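Local coordinates for inulin fructotransferase (Bacillus sp. snu-7, PDB 2INV), which breaks down inulin by intramolecular fructosyl transfer, a lyase-type reaction that releases a di-fructose anhydride from the fructan chain, at residues Thr14-Thr19 with Ile61-Asp66; Gln31-Ala36 with Leu69-Val74; Ser111-Leu116 with Arg141-Asp146; Thr162-Ala167 with Met178-Leu183. All coordinates share one frame; numbering follows the deposited sequence.

Contact 1 of 4, residues Thr14-Thr19 with Ile61-Asp66; sequences TYDVTT and IIPPGD
Asp16 and Ile61 face each other in a parallel bridge that adds the short strand 14-16 to strand 58-62, at the N-terminal end of the right-handed parallel beta-helix. Two backbone bonds frame the bridge: Ile61 N gives to Tyr15 O at 2.8 Å, and Val17 N gives to Ile61 O at 2.9 Å. The tight side lies just beyond. There the CG2 methyl of Val17 sits 4.0 Å from CG2 of Ile62 and 3.8 Å from CD of Pro63, so branched aliphatic groups and a rigid ring fill the space under helix 30-48, whose Ile34 also covers Val17. Pro63 has no N-H, and no further backbone bond joins the two segments past Ile61. Asp16 holds its CG anti to the backbone N (chi1 172°), which brings the carboxylate up against the CG corner of the Pro63 ring, OD2 3.2 Å from Pro63 CG. Its OD1 accepts from both Thr18 N, forming an Asx turn, and Thr18 OG1, each at 2.6 Å; the hydroxyl comes from above the carboxylate plane. An alanine here would probably leave both Thr18 donors without their acceptor, free the turn to shift and open a gap beside the Pro63 ring. The other side is looser. Thr14 is exposed, its hydroxyl bonds back to Pro12, and Pro64 of a neighbouring subunit packs against it. Its sole close approach to the 61-66 segment is that of its CG2 methyl to Ile61 CG1, at 4.2 Å.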
loop_
_atom_site.group_PDB
_atom_site.type_symbol
_atom_site.label_atom_id
_atom_site.label_comp_id
_atom_site.label_asym_id
_atom_site.label_seq_id
_atom_site.Cartn_x
_atom_site.Cartn_y
_atom_site.Cartn_z
ATOM N N THR A 14 3.718 23.894 -17.072
ATOM C CA THR A 14 3.976 22.513 -17.472
ATOM C C THR A 14 5.003 22.556 -18.604
ATOM O O THR A 14 4.818 23.288 -19.587
ATOM C CB THR A 14 2.700 21.823 -18.009
ATOM O OG1 THR A 14 1.642 21.944 -17.051
ATOM C CG2 THR A 14 2.961 20.344 -18.275
ATOM N N TYR A 15 6.091 21.804 -18.455
ATOM C CA TYR A 15 7.123 21.759 -19.488
ATOM C C TYR A 15 7.310 20.305 -19.915
ATOM O O TYR A 15 7.017 19.375 -19.157
ATOM C CB TYR A 15 8.482 22.260 -18.980
ATOM C CG TYR A 15 8.522 23.624 -18.312
ATOM C CD1 TYR A 15 7.965 23.822 -17.051
ATOM C CD2 TYR A 15 9.188 24.694 -18.910
ATOM C CE1 TYR A 15 8.072 25.043 -16.397
ATOM C CE2 TYR A 15 9.306 25.930 -18.262
ATOM C CZ TYR A 15 8.747 26.095 -17.008
ATOM O OH TYR A 15 8.856 27.303 -16.357
ATOM N N ASP A 16 7.803 20.116 -21.135
ATOM C CA ASP A 16 8.081 18.784 -21.679
ATOM C C ASP A 16 9.582 18.933 -21.938
ATOM O O ASP A 16 9.983 19.840 -22.662
ATOM C CB ASP A 16 7.360 18.595 -23.012
ATOM C CG ASP A 16 7.768 17.314 -23.726
ATOM O OD1 ASP A 16 8.985 17.086 -23.892
ATOM O OD2 ASP A 16 6.876 16.540 -24.147
ATOM N N VAL A 17 10.426 18.091 -21.356
ATOM C CA VAL A 17 11.852 18.290 -21.582
ATOM C C VAL A 17 12.289 18.299 -23.046
ATOM O O VAL A 17 13.262 18.978 -23.381
ATOM C CB VAL A 17 12.742 17.275 -20.794
ATOM C CG1 VAL A 17 12.636 17.536 -19.304
ATOM C CG2 VAL A 17 12.365 15.849 -21.129
ATOM N N THR A 18 11.568 17.607 -23.927
ATOM C CA THR A 18 11.972 17.573 -25.335
ATOM C C THR A 18 11.658 18.808 -26.202
ATOM O O THR A 18 12.289 18.989 -27.244
ATOM C CB THR A 18 11.383 16.330 -26.062
ATOM O OG1 THR A 18 9.970 16.497 -26.241
ATOM C CG2 THR A 18 11.634 15.066 -25.246
ATOM N N THR A 19 10.714 19.655 -25.791
ATOM C CA THR A 19 10.354 20.834 -26.592
ATOM C C THR A 19 11.020 22.126 -26.147
ATOM O O THR A 19 10.997 23.127 -26.862
ATOM C CB THR A 19 8.853 21.138 -26.522
ATOM O OG1 THR A 19 8.465 21.301 -25.151
ATOM C CG2 THR A 19 8.042 20.033 -27.155
ATOM N N ILE A 61 7.674 17.274 -17.463
ATOM C CA ILE A 61 7.355 15.961 -18.018
ATOM C C ILE A 61 8.521 15.382 -18.813
ATOM O O ILE A 61 9.123 16.090 -19.633
ATOM C CB ILE A 61 6.144 16.061 -18.971
ATOM C CG1 ILE A 61 4.952 16.673 -18.237
ATOM C CG2 ILE A 61 5.814 14.697 -19.542
ATOM C CD1 ILE A 61 4.555 15.951 -16.971
ATOM N N ILE A 62 8.841 14.107 -18.590
ATOM C CA ILE A 62 9.934 13.496 -19.336
ATOM C C ILE A 62 9.407 12.363 -20.219
ATOM O O ILE A 62 9.158 11.251 -19.750
ATOM C CB ILE A 62 11.025 12.950 -18.396
ATOM C CG1 ILE A 62 11.566 14.087 -17.523
ATOM C CG2 ILE A 62 12.174 12.354 -19.213
ATOM C CD1 ILE A 62 12.404 13.632 -16.340
ATOM N N PRO A 63 9.194 12.653 -21.512
ATOM C CA PRO A 63 8.700 11.722 -22.535
ATOM C C PRO A 63 9.494 10.412 -22.637
ATOM O O PRO A 63 10.652 10.342 -22.231
ATOM C CB PRO A 63 8.816 12.541 -23.813
ATOM C CG PRO A 63 8.406 13.890 -23.347
ATOM C CD PRO A 63 9.123 14.045 -22.004
ATOM N N PRO A 64 8.857 9.344 -23.142
ATOM C CA PRO A 64 9.575 8.077 -23.277
ATOM C C PRO A 64 10.848 8.325 -24.077
ATOM O O PRO A 64 10.792 8.882 -25.163
ATOM C CB PRO A 64 8.578 7.201 -24.039
ATOM C CG PRO A 64 7.285 7.632 -23.439
ATOM C CD PRO A 64 7.406 9.147 -23.321
ATOM N N GLY A 65 11.992 7.907 -23.552
ATOM C CA GLY A 65 13.220 8.115 -24.290
ATOM C C GLY A 65 14.526 7.931 -23.556
ATOM O O GLY A 65 14.568 7.736 -22.347
ATOM N N ASP A 66 15.604 7.984 -24.329
ATOM C CA ASP A 66 16.962 7.839 -23.817
ATOM C C ASP A 66 17.567 9.236 -23.667
ATOM O O ASP A 66 17.762 9.943 -24.658
ATOM C CB ASP A 66 17.821 7.008 -24.780
ATOM C CG ASP A 66 17.403 5.550 -24.831
ATOM O OD1 ASP A 66 16.968 5.017 -23.787
ATOM O OD2 ASP A 66 17.517 4.925 -25.907
#

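Contact 2 of 4, residues Gln31-Ala36 with Leu69-Val74; sequences QSDIGA and LHTQVV
Asp33 grips Thr71 with both carboxylate oxygens. The hydroxyl Thr71 OG1 donates to OD2 of Asp33 at 2.7 Å, meeting the syn lone pair of that oxygen, while Thr71 N donates to Asp33 OD1 at 3.0 Å in an almost straight bond (173°), also from the syn side. A second backbone donor, His70 N, reaches the same Asp33 OD1 at 3.0 Å but from well above the carboxylate plane, 60° out of it. Asp33 suits the place because its short side chain, with CG anti to the backbone N (chi1 -163°), carries two acceptors to the bend at 70-71. The N-H groups of Gly35 and Ala36 add weak bonds to OD1, so this oxygen ties helix 30-48 to the bend, and the donors around it would be expected to favour the charged carboxylate. Beside this polar knot, the His70 ring turns an edge to Ser32 O, which lies in the ring plane 3.3 Å from CD2. Further in, Gly35 passes so close to the other segment that its CA is 3.1 Å from Thr71 O, a CA-H...O contact; a beta carbon would collide with that oxygen, which explains the glycine. Apolar packing then takes over: Ile34 CG2 meets Leu69 CD1 at 3.8 Å, and Val73 CG2 lies against the Gly35 backbone. Ile34 and Leu69 both continue onto Ile113, while Val73 continues onto Ile38 and Ile42 of the same helix. This is the arrangement of an N-terminal helix laid across the open end of a parallel beta-helix, as in pectate lyase-like proteins, covering its apolar interior.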
loop_
_atom_site.group_PDB
_atom_site.type_symbol
_atom_site.label_atom_id
_atom_site.label_comp_id
_atom_site.label_asym_id
_atom_site.label_seq_id
_atom_site.Cartn_x
_atom_site.Cartn_y
_atom_site.Cartn_z
ATOM N N GLN A 31 18.417 14.992 -24.844
ATOM C CA GLN A 31 19.196 13.819 -25.231
ATOM C C GLN A 31 20.680 13.936 -24.885
ATOM O O GLN A 31 21.287 12.977 -24.414
ATOM C CB GLN A 31 19.050 13.542 -26.735
ATOM C CG GLN A 31 17.682 13.020 -27.158
ATOM C CD GLN A 31 17.677 12.529 -28.589
ATOM O OE1 GLN A 31 18.540 11.740 -28.996
ATOM N NE2 GLN A 31 16.703 12.993 -29.366
ATOM N N SER A 32 21.266 15.107 -25.124
ATOM C CA SER A 32 22.687 15.304 -24.838
ATOM C C SER A 32 22.956 15.675 -23.373
ATOM O O SER A 32 23.952 15.239 -22.800
ATOM C CB SER A 32 23.291 16.360 -25.774
ATOM O OG SER A 32 22.835 17.660 -25.465
ATOM N N ASP A 33 22.089 16.489 -22.775
ATOM C CA ASP A 33 22.237 16.858 -21.370
ATOM C C ASP A 33 20.908 17.325 -20.793
ATOM O O ASP A 33 20.642 18.521 -20.705
ATOM C CB ASP A 33 23.279 17.960 -21.188
ATOM C CG ASP A 33 23.760 18.070 -19.743
ATOM O OD1 ASP A 33 23.194 17.368 -18.872
ATOM O OD2 ASP A 33 24.701 18.851 -19.468
ATOM N N ILE A 34 20.073 16.370 -20.403
ATOM C CA ILE A 34 18.777 16.694 -19.830
ATOM C C ILE A 34 18.981 17.465 -18.534
ATOM O O ILE A 34 18.096 18.167 -18.069
ATOM C CB ILE A 34 17.939 15.417 -19.555
ATOM C CG1 ILE A 34 16.509 15.811 -19.164
ATOM C CG2 ILE A 34 18.591 14.590 -18.462
ATOM C CD1 ILE A 34 15.520 14.671 -19.229
ATOM N N GLY A 35 20.170 17.332 -17.960
ATOM C CA GLY A 35 20.484 18.037 -16.732
ATOM C C GLY A 35 20.488 19.528 -17.009
ATOM O O GLY A 35 19.878 20.309 -16.278
ATOM N N ALA A 36 21.162 19.918 -18.088
ATOM C CA ALA A 36 21.240 21.315 -18.483
ATOM C C ALA A 36 19.852 21.863 -18.778
ATOM O O ALA A 36 19.525 22.993 -18.400
ATOM C CB ALA A 36 22.136 21.462 -19.712
ATOM N N LEU A 69 22.490 12.567 -18.826
ATOM C CA LEU A 69 22.580 13.660 -17.867
ATOM C C LEU A 69 24.037 13.853 -17.466
ATOM O O LEU A 69 24.620 13.008 -16.774
ATOM C CB LEU A 69 21.736 13.387 -16.613
ATOM C CG LEU A 69 21.627 14.566 -15.633
ATOM C CD1 LEU A 69 20.243 14.586 -15.019
ATOM C CD2 LEU A 69 22.697 14.475 -14.554
ATOM N N HIS A 70 24.624 14.956 -17.919
ATOM C CA HIS A 70 26.004 15.263 -17.595
ATOM C C HIS A 70 26.004 16.315 -16.473
ATOM O O HIS A 70 26.830 16.253 -15.565
ATOM C CB HIS A 70 26.737 15.798 -18.838
ATOM C CG HIS A 70 27.130 14.742 -19.827
ATOM N ND1 HIS A 70 28.301 14.021 -19.731
ATOM C CD2 HIS A 70 26.516 14.307 -20.957
ATOM C CE1 HIS A 70 28.393 13.192 -20.755
ATOM N NE2 HIS A 70 27.324 13.345 -21.513
ATOM N N THR A 71 25.062 17.260 -16.525
ATOM C CA THR A 71 24.967 18.333 -15.527
ATOM C C THR A 71 23.975 18.091 -14.384
ATOM O O THR A 71 22.778 17.906 -14.606
ATOM C CB THR A 71 24.587 19.670 -16.186
ATOM O OG1 THR A 71 25.534 19.984 -17.213
ATOM C CG2 THR A 71 24.604 20.790 -15.149
ATOM N N GLN A 72 24.484 18.146 -13.155
ATOM C CA GLN A 72 23.681 17.943 -11.945
ATOM C C GLN A 72 22.547 18.952 -11.820
ATOM O O GLN A 72 22.763 20.162 -11.957
ATOM C CB GLN A 72 24.571 18.039 -10.696
ATOM C CG GLN A 72 23.803 18.127 -9.373
ATOM C CD GLN A 72 24.680 18.531 -8.208
ATOM O OE1 GLN A 72 24.963 19.718 -8.004
ATOM N NE2 GLN A 72 25.125 17.541 -7.434
ATOM N N VAL A 73 21.342 18.455 -11.549
ATOM C CA VAL A 73 20.180 19.328 -11.407
ATOM C C VAL A 73 19.958 19.728 -9.962
ATOM O O VAL A 73 19.825 18.875 -9.081
ATOM C CB VAL A 73 18.886 18.650 -11.883
ATOM C CG1 VAL A 73 17.695 19.575 -11.661
ATOM C CG2 VAL A 73 19.000 18.291 -13.352
ATOM N N VAL A 74 19.915 21.032 -9.723
ATOM C CA VAL A 74 19.691 21.537 -8.384
ATOM C C VAL A 74 18.243 21.992 -8.304
ATOM O O VAL A 74 17.823 22.917 -8.996
ATOM C CB VAL A 74 20.653 22.696 -8.079
ATOM C CG1 VAL A 74 20.296 23.348 -6.763
ATOM C CG2 VAL A 74 22.082 22.161 -8.027
#

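Contact 3 of 4, residues Ser111-Leu116 with Arg141-Asp146; sequences SHIRVL and RDFCLD. With 2PO (phosphonate), chain G.
His112, Ile113 and Arg114 pair in parallel with Cys144, Leu145 and Asp146, and four backbone bonds of 2.7 to 2.9 Å, from Cys144 N to Ser111 O through Val115 N to Asp146 O, join strands inclined by 27°. The face bearing Ile113 and Leu145 is apolar: Ile113 CG2 and Leu145 CD2 lie side by side, and that CD2 is also 3.7 Å from Val115 CG2. Ile113 CD1 reaches CE1 of the Phe143 ring at 4.0 Å. On the opposite face the His112 ring and the Asp146 carboxylate are nearly coplanar (17°), with His112 CE1 2.9 Å from Asp146 OD2 as modelled, while Arg114 CG sits above one face of the His112 ring, toward its rim. Asp146 OD1 is held elsewhere, by Val148 N and a salt bridge from Arg92. At the far end Arg141 NE forms a salt bridge with Asp142 OD2 at 3.1 Å, and the phosphonate lies over one face of the guanidinium, O1P 3.7 Å from CZ. An alanine in place of Arg141 would probably leave Asp142 OD2 without this mate and the anion with less positive charge nearby. Arg141 of each of the two neighbouring subunits packs here too, and long, weak ion pairs run between Arg141 and Asp142 of different chains. The chemistry thus divides: hydrocarbon faces the beta-helix interior, while arginines converge where three subunits meet, consistent with attraction of an anion.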
loop_
_atom_site.group_PDB
_atom_site.type_symbol
_atom_site.label_atom_id
_atom_site.label_comp_id
_atom_site.label_asym_id
_atom_site.label_seq_id
_atom_site.Cartn_x
_atom_site.Cartn_y
_atom_site.Cartn_z
ATOM N N SER A 111 11.019 6.633 -19.464
ATOM C CA SER A 111 11.638 7.959 -19.417
ATOM C C SER A 111 12.978 7.717 -18.725
ATOM O O SER A 111 13.155 7.964 -17.524
ATOM C CB SER A 111 10.754 8.913 -18.622
ATOM O OG SER A 111 9.418 8.792 -19.078
ATOM N N HIS A 112 13.896 7.222 -19.544
ATOM C CA HIS A 112 15.241 6.804 -19.201
ATOM C C HIS A 112 16.310 7.905 -19.123
ATOM O O HIS A 112 16.691 8.499 -20.142
ATOM C CB HIS A 112 15.594 5.736 -20.241
ATOM C CG HIS A 112 16.953 5.142 -20.107
ATOM N ND1 HIS A 112 17.488 4.737 -18.902
ATOM C CD2 HIS A 112 17.844 4.776 -21.057
ATOM C CE1 HIS A 112 18.648 4.143 -19.120
ATOM N NE2 HIS A 112 18.886 4.151 -20.419
ATOM N N ILE A 113 16.803 8.159 -17.914
ATOM C CA ILE A 113 17.852 9.151 -17.731
ATOM C C ILE A 113 19.128 8.437 -17.335
ATOM O O ILE A 113 19.183 7.747 -16.310
ATOM C CB ILE A 113 17.524 10.180 -16.627
ATOM C CG1 ILE A 113 16.423 11.124 -17.102
ATOM C CG2 ILE A 113 18.784 10.969 -16.269
ATOM C CD1 ILE A 113 16.046 12.177 -16.087
ATOM N N ARG A 114 20.145 8.588 -18.169
ATOM C CA ARG A 114 21.418 7.977 -17.882
ATOM C C ARG A 114 22.244 9.021 -17.172
ATOM O O ARG A 114 22.547 10.089 -17.707
ATOM C CB ARG A 114 22.068 7.516 -19.166
ATOM C CG ARG A 114 21.069 6.928 -20.147
ATOM C CD ARG A 114 21.731 5.864 -20.959
ATOM N NE ARG A 114 22.961 6.380 -21.538
ATOM C CZ ARG A 114 24.029 5.654 -21.812
ATOM N NH1 ARG A 114 24.025 4.365 -21.567
ATOM N NH2 ARG A 114 25.103 6.233 -22.314
ATOM N N VAL A 115 22.549 8.692 -15.927
ATOM C CA VAL A 115 23.309 9.537 -15.035
ATOM C C VAL A 115 24.789 9.416 -15.367
ATOM O O VAL A 115 25.413 8.381 -15.120
ATOM C CB VAL A 115 23.042 9.101 -13.585
ATOM C CG1 VAL A 115 23.811 9.972 -12.614
ATOM C CG2 VAL A 115 21.548 9.175 -13.304
ATOM N N LEU A 116 25.343 10.479 -15.939
ATOM C CA LEU A 116 26.750 10.509 -16.317
ATOM C C LEU A 116 27.397 11.688 -15.597
ATOM O O LEU A 116 28.130 12.479 -16.198
ATOM C CB LEU A 116 26.872 10.688 -17.833
ATOM C CG LEU A 116 26.052 9.676 -18.631
ATOM C CD1 LEU A 116 26.004 10.090 -20.093
ATOM C CD2 LEU A 116 26.667 8.296 -18.475
ATOM N N ARG A 141 8.346 11.319 -9.929
ATOM C CA ARG A 141 7.624 10.110 -10.261
ATOM C C ARG A 141 7.644 9.600 -11.686
ATOM O O ARG A 141 7.826 10.333 -12.656
ATOM C CB ARG A 141 6.170 10.258 -9.829
ATOM C CG ARG A 141 5.391 11.217 -10.687
ATOM C CD ARG A 141 4.012 11.461 -10.126
ATOM N NE ARG A 141 3.215 10.241 -10.107
ATOM C CZ ARG A 141 1.982 10.174 -9.614
ATOM N NH1 ARG A 141 1.412 11.259 -9.101
ATOM N NH2 ARG A 141 1.318 9.026 -9.636
ATOM N N ASP A 142 7.431 8.296 -11.763
ATOM C CA ASP A 142 7.348 7.552 -12.998
ATOM C C ASP A 142 8.429 7.740 -14.054
ATOM O O ASP A 142 8.127 7.845 -15.238
ATOM C CB ASP A 142 5.966 7.779 -13.606
ATOM C CG ASP A 142 4.848 7.521 -12.601
ATOM O OD1 ASP A 142 4.829 6.434 -11.984
ATOM O OD2 ASP A 142 3.987 8.406 -12.422
ATOM N N PHE A 143 9.690 7.791 -13.638
ATOM C CA PHE A 143 10.779 7.870 -14.606
ATOM C C PHE A 143 11.960 7.013 -14.156
ATOM O O PHE A 143 11.949 6.456 -13.060
ATOM C CB PHE A 143 11.164 9.329 -14.959
ATOM C CG PHE A 143 11.920 10.069 -13.904
ATOM C CD1 PHE A 143 13.314 10.005 -13.853
ATOM C CD2 PHE A 143 11.253 10.914 -13.020
ATOM C CE1 PHE A 143 14.032 10.790 -12.934
ATOM C CE2 PHE A 143 11.959 11.691 -12.109
ATOM C CZ PHE A 143 13.345 11.628 -12.071
ATOM N N CYS A 144 12.965 6.885 -15.015
ATOM C CA CYS A 144 14.107 6.018 -14.748
ATOM C C CYS A 144 15.497 6.641 -14.617
ATOM O O CYS A 144 15.927 7.401 -15.481
ATOM C CB CYS A 144 14.131 4.942 -15.836
ATOM S SG CYS A 144 15.469 3.735 -15.733
ATOM N N LEU A 145 16.189 6.297 -13.529
ATOM C CA LEU A 145 17.545 6.772 -13.261
ATOM C C LEU A 145 18.494 5.584 -13.340
ATOM O O LEU A 145 18.451 4.675 -12.502
ATOM C CB LEU A 145 17.626 7.441 -11.884
ATOM C CG LEU A 145 17.061 8.864 -11.815
ATOM C CD1 LEU A 145 17.040 9.339 -10.373
ATOM C CD2 LEU A 145 17.914 9.789 -12.676
ATOM N N ASP A 146 19.365 5.616 -14.346
ATOM C CA ASP A 146 20.303 4.527 -14.611
ATOM C C ASP A 146 21.773 4.984 -14.551
ATOM O O ASP A 146 22.183 5.915 -15.257
ATOM C CB ASP A 146 19.908 3.939 -15.980
ATOM C CG ASP A 146 20.946 3.016 -16.579
ATOM O OD1 ASP A 146 21.791 2.475 -15.849
ATOM O OD2 ASP A 146 20.890 2.825 -17.813
HETATM P P 2PO G . -0.489 9.403 -12.963
HETATM O O1P 2PO G . -0.229 10.887 -12.497
HETATM O O2P 2PO G . 0.719 8.994 -13.912
HETATM O O3P 2PO G . -1.852 9.094 -13.485
#

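Contact 4 of 4, residues Thr162-Ala167 with Met178-Leu183; sequences TGIEVA and MGFVYL
Ile164 reaches across the interior of the beta-helix to meet Met178 and Phe180. Its CD1 methyl meets the CE methyl of Met178 tip to tip at 3.8 Å, and the same CD1 lies 3.9 Å from CZ of Phe180, at the ring's edge and near its plane, with the two side chains crossing at about a right angle. Met178, present as selenomethionine, is bent at both outer torsions (chi2 -94°, chi3 -44°), which curls its terminal methyl back toward Ile164. An unbranched, flexible chain suits this task, whereas the flat ring of Phe180 supplies a firm edge. Nearby, Leu183 lays CD1 against the backbone of Gly163, 3.7 Å from its CA. A beta carbon there would collide with that methyl and press on CD1 of Phe180, so glycine fits the corner where the chain turns from one face of the coil to the next. The next shell surrounds these groups. Ile164 is flanked by Phe140, Leu145 and Leu187, Met178 rests on Phe143, and Phe180 rests on Ala186. Backbone bonds link Gly163 to Phe125 and His185, and Ile164 to Ala186 and Ile188, while Asn200 OD1 accepts from Met178 N. Next along the chain, the buried Tyr182 stacks on Phe150, bonds through its OH to Asp96 and touches Glu204, a residue of a glycan pocket. No hydrogen bond joins the two segments; shape and the exclusion of water bring them together, so the hold between these two faces of the coil depends on close fit of methyls, ring edge and glycine.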
loop_
_atom_site.group_PDB
_atom_site.type_symbol
_atom_site.label_atom_id
_atom_site.label_comp_id
_atom_site.label_asym_id
_atom_site.label_seq_id
_atom_site.Cartn_x
_atom_site.Cartn_y
_atom_site.Cartn_z
ATOM N N THR A 162 24.820 9.264 -7.759
ATOM C CA THR A 162 23.625 9.224 -6.924
ATOM C C THR A 162 22.453 9.692 -7.782
ATOM O O THR A 162 22.605 10.594 -8.611
ATOM C CB THR A 162 23.730 10.119 -5.677
ATOM O OG1 THR A 162 24.787 9.648 -4.832
ATOM C CG2 THR A 162 22.416 10.058 -4.889
ATOM N N GLY A 163 21.294 9.069 -7.584
ATOM C CA GLY A 163 20.120 9.406 -8.370
ATOM C C GLY A 163 19.374 10.644 -7.911
ATOM O O GLY A 163 19.294 11.641 -8.636
ATOM N N ILE A 164 18.792 10.569 -6.720
ATOM C CA ILE A 164 18.046 11.691 -6.161
ATOM C C ILE A 164 18.488 11.885 -4.724
ATOM O O ILE A 164 18.444 10.948 -3.922
ATOM C CB ILE A 164 16.530 11.418 -6.165
ATOM C CG1 ILE A 164 16.017 11.363 -7.601
ATOM C CG2 ILE A 164 15.794 12.504 -5.378
ATOM C CD1 ILE A 164 14.558 10.941 -7.722
ATOM N N GLU A 165 18.933 13.089 -4.391
ATOM C CA GLU A 165 19.365 13.352 -3.027
ATOM C C GLU A 165 18.767 14.629 -2.478
ATOM O O GLU A 165 18.896 15.708 -3.065
ATOM C CB GLU A 165 20.891 13.417 -2.932
ATOM C CG GLU A 165 21.366 14.030 -1.637
ATOM C CD GLU A 165 22.779 13.642 -1.269
ATOM O OE1 GLU A 165 23.571 13.311 -2.177
ATOM O OE2 GLU A 165 23.094 13.663 -0.056
ATOM N N VAL A 166 18.105 14.497 -1.337
ATOM C CA VAL A 166 17.473 15.631 -0.679
ATOM C C VAL A 166 18.311 15.986 0.546
ATOM O O VAL A 166 18.203 15.339 1.598
ATOM C CB VAL A 166 16.045 15.276 -0.250
ATOM C CG1 VAL A 166 15.412 16.448 0.466
ATOM C CG2 VAL A 166 15.229 14.902 -1.486
ATOM N N ALA A 167 19.133 17.024 0.411
ATOM C CA ALA A 167 20.025 17.438 1.486
ATOM C C ALA A 167 19.469 18.415 2.531
ATOM O O ALA A 167 20.028 18.524 3.623
ATOM C CB ALA A 167 21.292 18.007 0.883
HETATM N N MSE A 178 8.938 5.151 -9.379
HETATM C CA MSE A 178 10.262 5.279 -9.977
HETATM C C MSE A 178 11.018 3.996 -10.284
HETATM O O MSE A 178 10.646 2.894 -9.851
HETATM C CB MSE A 178 11.146 6.162 -9.099
HETATM C CG MSE A 178 10.540 7.527 -8.773
HETATM SE SE MSE A 178 11.078 8.911 -9.993
HETATM C CE MSE A 178 12.959 8.476 -10.079
ATOM N N GLY A 179 12.092 4.171 -11.048
ATOM C CA GLY A 179 12.948 3.069 -11.431
ATOM C C GLY A 179 14.375 3.536 -11.237
ATOM O O GLY A 179 14.818 4.490 -11.886
ATOM N N PHE A 180 15.085 2.895 -10.316
ATOM C CA PHE A 180 16.474 3.240 -10.037
ATOM C C PHE A 180 17.294 2.010 -10.375
ATOM O O PHE A 180 16.975 0.909 -9.919
ATOM C CB PHE A 180 16.670 3.557 -8.552
ATOM C CG PHE A 180 15.968 4.800 -8.089
ATOM C CD1 PHE A 180 16.612 6.039 -8.103
ATOM C CD2 PHE A 180 14.680 4.723 -7.582
ATOM C CE1 PHE A 180 15.984 7.172 -7.611
ATOM C CE2 PHE A 180 14.043 5.856 -7.087
ATOM C CZ PHE A 180 14.692 7.081 -7.097
ATOM N N VAL A 181 18.357 2.184 -11.149
ATOM C CA VAL A 181 19.184 1.045 -11.494
ATOM C C VAL A 181 20.650 1.401 -11.722
ATOM O O VAL A 181 20.971 2.425 -12.332
ATOM C CB VAL A 181 18.599 0.312 -12.723
ATOM C CG1 VAL A 181 18.593 1.228 -13.936
ATOM C CG2 VAL A 181 19.397 -0.946 -13.007
ATOM N N TYR A 182 21.523 0.548 -11.192
ATOM C CA TYR A 182 22.975 0.686 -11.294
ATOM C C TYR A 182 23.559 2.016 -10.800
ATOM O O TYR A 182 24.435 2.594 -11.436
ATOM C CB TYR A 182 23.419 0.387 -12.738
ATOM C CG TYR A 182 24.031 -0.992 -12.943
ATOM C CD1 TYR A 182 23.462 -2.135 -12.375
ATOM C CD2 TYR A 182 25.176 -1.149 -13.721
ATOM C CE1 TYR A 182 24.030 -3.410 -12.569
ATOM C CE2 TYR A 182 25.751 -2.418 -13.932
ATOM C CZ TYR A 182 25.168 -3.539 -13.350
ATOM O OH TYR A 182 25.743 -4.768 -13.552
ATOM N N LEU A 183 23.084 2.473 -9.642
ATOM C CA LEU A 183 23.544 3.721 -9.016
ATOM C C LEU A 183 24.196 3.394 -7.679
ATOM O O LEU A 183 23.648 2.587 -6.918
ATOM C CB LEU A 183 22.357 4.660 -8.754
ATOM C CG LEU A 183 21.688 5.307 -9.960
ATOM C CD1 LEU A 183 20.364 5.905 -9.536
ATOM C CD2 LEU A 183 22.610 6.370 -10.525
#

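The four contacts follow the beta-helix inward from its N-terminal end. Contacts 1 and 2, centres 13 Å apart, meet where Ile34 CD1 of contact 2 lies 3.9 Å from Val17 CG2 of contact 1, so one helix covers both. Contact 3 continues the coil from each: Gly65 O pairs with His112 N at 2.9 Å, and Leu69 N with Arg114 O at 2.7 Å. Contact 4 follows, 9 Å from contact 3 between centres, with Leu145 N bonded to Gly179 O. A phosphonate lies over Arg141 and about 8 Å from the Ile61 side chain, whereas bound fructose is about 11 Å from that of Phe180 and 12 Å from that of Asp146.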